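Local coordinates for protein estrogen receptor (Crassostrea gigas, PDB 4N1Y) that probably regulates transcription as a constitutively active, hormone-independent estrogen-receptor homologue, the crystallised fragment being its ligand-binding domain, at residues B[72-80]-B[224-232]. Sequence-based numbering, arbitrary orientation.
Sequences HLIECCWME and LKEMLDAQD
M227 lies across one face of the W78 indole, and most of the hydrophobic contact between 72-80 and 224-232 centres on this pair. A CH-pi contact brings M227 CB over the five-membered ring of W78, 4.0 Å from its centroid, and M227 SD stands above the same face at 4.8 Å as a longer Met-aromatic contact. The methionine is bent at chi2 and chi3 (-64° and -85°), which carries CE over the CG-CD1 side of that face and to 3.5 Å from I74 CG2. M79 CB covers the opposite face of the ring. Farther out, L228 CD2 meets the indole edge 3.7 Å from W78 CZ2, while L224 CD1 approaches W78 CZ3 obliquely. With an alanine replacing W78, a gap would probably open beside M227, L224 and L228, leaving the thioether to turn. The polar link is one hydrogen bond, Q231 NE2 to E75 O (3.3 Å), reaching the carbonyl from above its plane. Beside it, the extended E75 side chain rests against A230 CB, its CD 3.6 Å away. The axes of 72-80 and 224-229 cross at -104°, near perpendicular. Helix 222-229, probably the C-terminal activation helix in its agonist-like position, which fits constitutive activity, closes over helix 67-89 between helix 34-56, where L49 touches W78 and L224, and helix 187-215, where I206 meets W78 and Q210 meets Q231.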
loop_
_atom_site.group_PDB
_atom_site.type_symbol
_atom_site.label_atom_id
_atom_site.label_comp_id
_atom_site.label_asym_id
_atom_site.label_seq_id
_atom_site.Cartn_x
_atom_site.Cartn_y
_atom_site.Cartn_z
ATOM N N HIS B 72 -16.963 3.952 -7.728
ATOM C CA HIS B 72 -16.265 3.063 -6.803
ATOM C C HIS B 72 -14.778 3.315 -6.747
ATOM O O HIS B 72 -14.205 3.341 -5.665
ATOM C CB HIS B 72 -16.507 1.599 -7.143
ATOM C CG HIS B 72 -15.757 0.658 -6.256
ATOM N ND1 HIS B 72 -16.187 0.329 -4.990
ATOM C CD2 HIS B 72 -14.618 -0.046 -6.459
ATOM C CE1 HIS B 72 -15.332 -0.514 -4.439
ATOM N NE2 HIS B 72 -14.375 -0.764 -5.313
ATOM N N LEU B 73 -14.156 3.495 -7.904
ATOM C CA LEU B 73 -12.729 3.775 -7.967
ATOM C C LEU B 73 -12.375 5.014 -7.149
ATOM O O LEU B 73 -11.492 4.982 -6.290
ATOM C CB LEU B 73 -12.308 3.941 -9.428
ATOM C CG LEU B 73 -12.320 2.584 -10.116
ATOM C CD1 LEU B 73 -11.885 2.699 -11.526
ATOM C CD2 LEU B 73 -11.362 1.705 -9.357
ATOM N N ILE B 74 -13.109 6.088 -7.407
ATOM C CA ILE B 74 -12.967 7.329 -6.675
ATOM C C ILE B 74 -13.154 7.125 -5.166
ATOM O O ILE B 74 -12.357 7.627 -4.354
ATOM C CB ILE B 74 -14.002 8.351 -7.164
ATOM C CG1 ILE B 74 -13.819 8.606 -8.654
ATOM C CG2 ILE B 74 -13.924 9.631 -6.359
ATOM C CD1 ILE B 74 -12.595 9.394 -8.963
ATOM N N GLU B 75 -14.175 6.351 -4.795
ATOM C CA GLU B 75 -14.451 6.101 -3.386
ATOM C C GLU B 75 -13.271 5.387 -2.723
ATOM O O GLU B 75 -12.917 5.679 -1.581
ATOM C CB GLU B 75 -15.730 5.274 -3.212
ATOM C CG GLU B 75 -17.024 6.105 -3.202
ATOM C CD GLU B 75 -18.283 5.252 -3.250
ATOM O OE1 GLU B 75 -18.172 4.004 -3.231
ATOM O OE2 GLU B 75 -19.388 5.830 -3.320
ATOM N N CYS B 76 -12.605 4.505 -3.456
ATOM C CA CYS B 76 -11.476 3.817 -2.856
ATOM C C CYS B 76 -10.270 4.730 -2.654
ATOM O O CYS B 76 -9.698 4.756 -1.564
ATOM C CB CYS B 76 -11.072 2.605 -3.694
ATOM S SG CYS B 76 -12.261 1.241 -3.699
ATOM N N CYS B 77 -9.923 5.522 -3.667
ATOM C CA CYS B 77 -8.588 6.101 -3.707
ATOM C C CYS B 77 -8.504 7.631 -3.570
ATOM O O CYS B 77 -7.418 8.198 -3.734
ATOM C CB CYS B 77 -7.910 5.696 -5.017
ATOM S SG CYS B 77 -8.504 6.680 -6.414
ATOM N N TRP B 78 -9.616 8.295 -3.251
ATOM C CA TRP B 78 -9.634 9.758 -3.231
ATOM C C TRP B 78 -8.587 10.307 -2.285
ATOM O O TRP B 78 -7.869 11.249 -2.629
ATOM C CB TRP B 78 -11.011 10.289 -2.835
ATOM C CG TRP B 78 -11.477 9.830 -1.480
ATOM C CD1 TRP B 78 -12.007 8.608 -1.164
ATOM C CD2 TRP B 78 -11.487 10.594 -0.268
ATOM N NE1 TRP B 78 -12.327 8.560 0.170
ATOM C CE2 TRP B 78 -12.012 9.763 0.745
ATOM C CE3 TRP B 78 -11.082 11.892 0.065
ATOM C CZ2 TRP B 78 -12.143 10.188 2.066
ATOM C CZ3 TRP B 78 -11.216 12.310 1.380
ATOM C CH2 TRP B 78 -11.747 11.463 2.359
ATOM N N MET B 79 -8.473 9.708 -1.106
ATOM C CA MET B 79 -7.521 10.215 -0.124
ATOM C C MET B 79 -6.073 10.011 -0.572
ATOM O O MET B 79 -5.214 10.853 -0.307
ATOM C CB MET B 79 -7.743 9.561 1.237
ATOM C CG MET B 79 -6.762 10.019 2.303
ATOM S SD MET B 79 -6.932 11.781 2.683
ATOM C CE MET B 79 -8.188 11.698 3.962
ATOM N N GLU B 80 -5.799 8.883 -1.224
ATOM C CA GLU B 80 -4.458 8.609 -1.739
ATOM C C GLU B 80 -4.079 9.671 -2.766
ATOM O O GLU B 80 -2.973 10.210 -2.745
ATOM C CB GLU B 80 -4.371 7.225 -2.384
ATOM C CG GLU B 80 -4.956 6.095 -1.570
ATOM C CD GLU B 80 -4.990 4.773 -2.336
ATOM O OE1 GLU B 80 -3.978 4.437 -2.990
ATOM O OE2 GLU B 80 -6.048 4.094 -2.327
ATOM N N LEU B 224 -17.373 15.571 0.837
ATOM C CA LEU B 224 -16.353 14.893 1.617
ATOM C C LEU B 224 -17.042 13.898 2.545
ATOM O O LEU B 224 -16.567 12.787 2.792
ATOM C CB LEU B 224 -15.532 15.902 2.418
ATOM C CG LEU B 224 -14.141 15.444 2.824
ATOM C CD1 LEU B 224 -13.488 14.823 1.631
ATOM C CD2 LEU B 224 -13.320 16.607 3.299
ATOM N N LYS B 225 -18.171 14.332 3.072
ATOM C CA LYS B 225 -18.932 13.524 3.991
ATOM C C LYS B 225 -19.484 12.244 3.314
ATOM O O LYS B 225 -19.516 11.184 3.940
ATOM C CB LYS B 225 -20.014 14.391 4.615
ATOM C CG LYS B 225 -20.988 13.697 5.502
ATOM C CD LYS B 225 -22.171 14.631 5.710
ATOM C CE LYS B 225 -21.686 16.029 6.099
ATOM N NZ LYS B 225 -22.797 17.014 6.233
ATOM N N GLU B 226 -19.892 12.313 2.045
ATOM C CA GLU B 226 -20.370 11.091 1.375
ATOM C C GLU B 226 -19.185 10.150 1.168
ATOM O O GLU B 226 -19.324 8.928 1.264
ATOM C CB GLU B 226 -21.060 11.349 0.021
ATOM C CG GLU B 226 -22.184 12.389 -0.005
ATOM C CD GLU B 226 -22.687 12.696 -1.427
ATOM O OE1 GLU B 226 -21.844 12.750 -2.344
ATOM O OE2 GLU B 226 -23.900 12.976 -1.614
ATOM N N MET B 227 -18.024 10.712 0.852
ATOM C CA MET B 227 -16.842 9.886 0.658
ATOM C C MET B 227 -16.490 9.113 1.917
ATOM O O MET B 227 -16.076 7.955 1.850
ATOM C CB MET B 227 -15.654 10.737 0.219
ATOM C CG MET B 227 -15.942 11.439 -1.070
ATOM S SD MET B 227 -16.181 10.242 -2.395
ATOM C CE MET B 227 -14.499 9.958 -2.899
ATOM N N LEU B 228 -16.685 9.742 3.068
ATOM C CA LEU B 228 -16.324 9.101 4.320
ATOM C C LEU B 228 -17.313 7.986 4.626
ATOM O O LEU B 228 -16.927 6.915 5.095
ATOM C CB LEU B 228 -16.280 10.131 5.446
ATOM C CG LEU B 228 -15.075 11.065 5.323
ATOM C CD1 LEU B 228 -15.107 12.150 6.375
ATOM C CD2 LEU B 228 -13.766 10.292 5.383
ATOM N N ASP B 229 -18.585 8.230 4.320
ATOM C CA ASP B 229 -19.636 7.270 4.639
ATOM C C ASP B 229 -19.728 6.122 3.636
ATOM O O ASP B 229 -20.500 5.186 3.829
ATOM C CB ASP B 229 -20.990 7.987 4.726
ATOM C CG ASP B 229 -21.082 8.934 5.922
ATOM O OD1 ASP B 229 -20.353 8.736 6.918
ATOM O OD2 ASP B 229 -21.885 9.889 5.865
ATOM N N ALA B 230 -18.919 6.195 2.585
ATOM C CA ALA B 230 -18.794 5.131 1.587
ATOM C C ALA B 230 -17.986 3.947 2.112
ATOM O O ALA B 230 -18.005 2.869 1.524
ATOM C CB ALA B 230 -18.182 5.667 0.304
ATOM N N GLN B 231 -17.257 4.156 3.203
ATOM C CA GLN B 231 -16.584 3.050 3.863
ATOM C C GLN B 231 -17.458 2.521 5.001
ATOM O O GLN B 231 -18.438 1.808 4.764
ATOM C CB GLN B 231 -15.221 3.472 4.426
ATOM C CG GLN B 231 -14.211 4.312 3.570
ATOM C CD GLN B 231 -14.410 4.345 2.056
ATOM O OE1 GLN B 231 -14.793 3.354 1.425
ATOM N NE2 GLN B 231 -14.083 5.495 1.456
ATOM N N ASP B 232 -17.097 2.869 6.231
ATOM C CA ASP B 232 -17.811 2.367 7.402
ATOM C C ASP B 232 -17.442 3.186 8.643
ATOM O O ASP B 232 -17.931 4.304 8.838
ATOM C CB ASP B 232 -17.493 0.879 7.622
ATOM C CG ASP B 232 -18.352 0.236 8.705
ATOM O OD1 ASP B 232 -19.271 0.898 9.237
ATOM O OD2 ASP B 232 -18.100 -0.946 9.021
#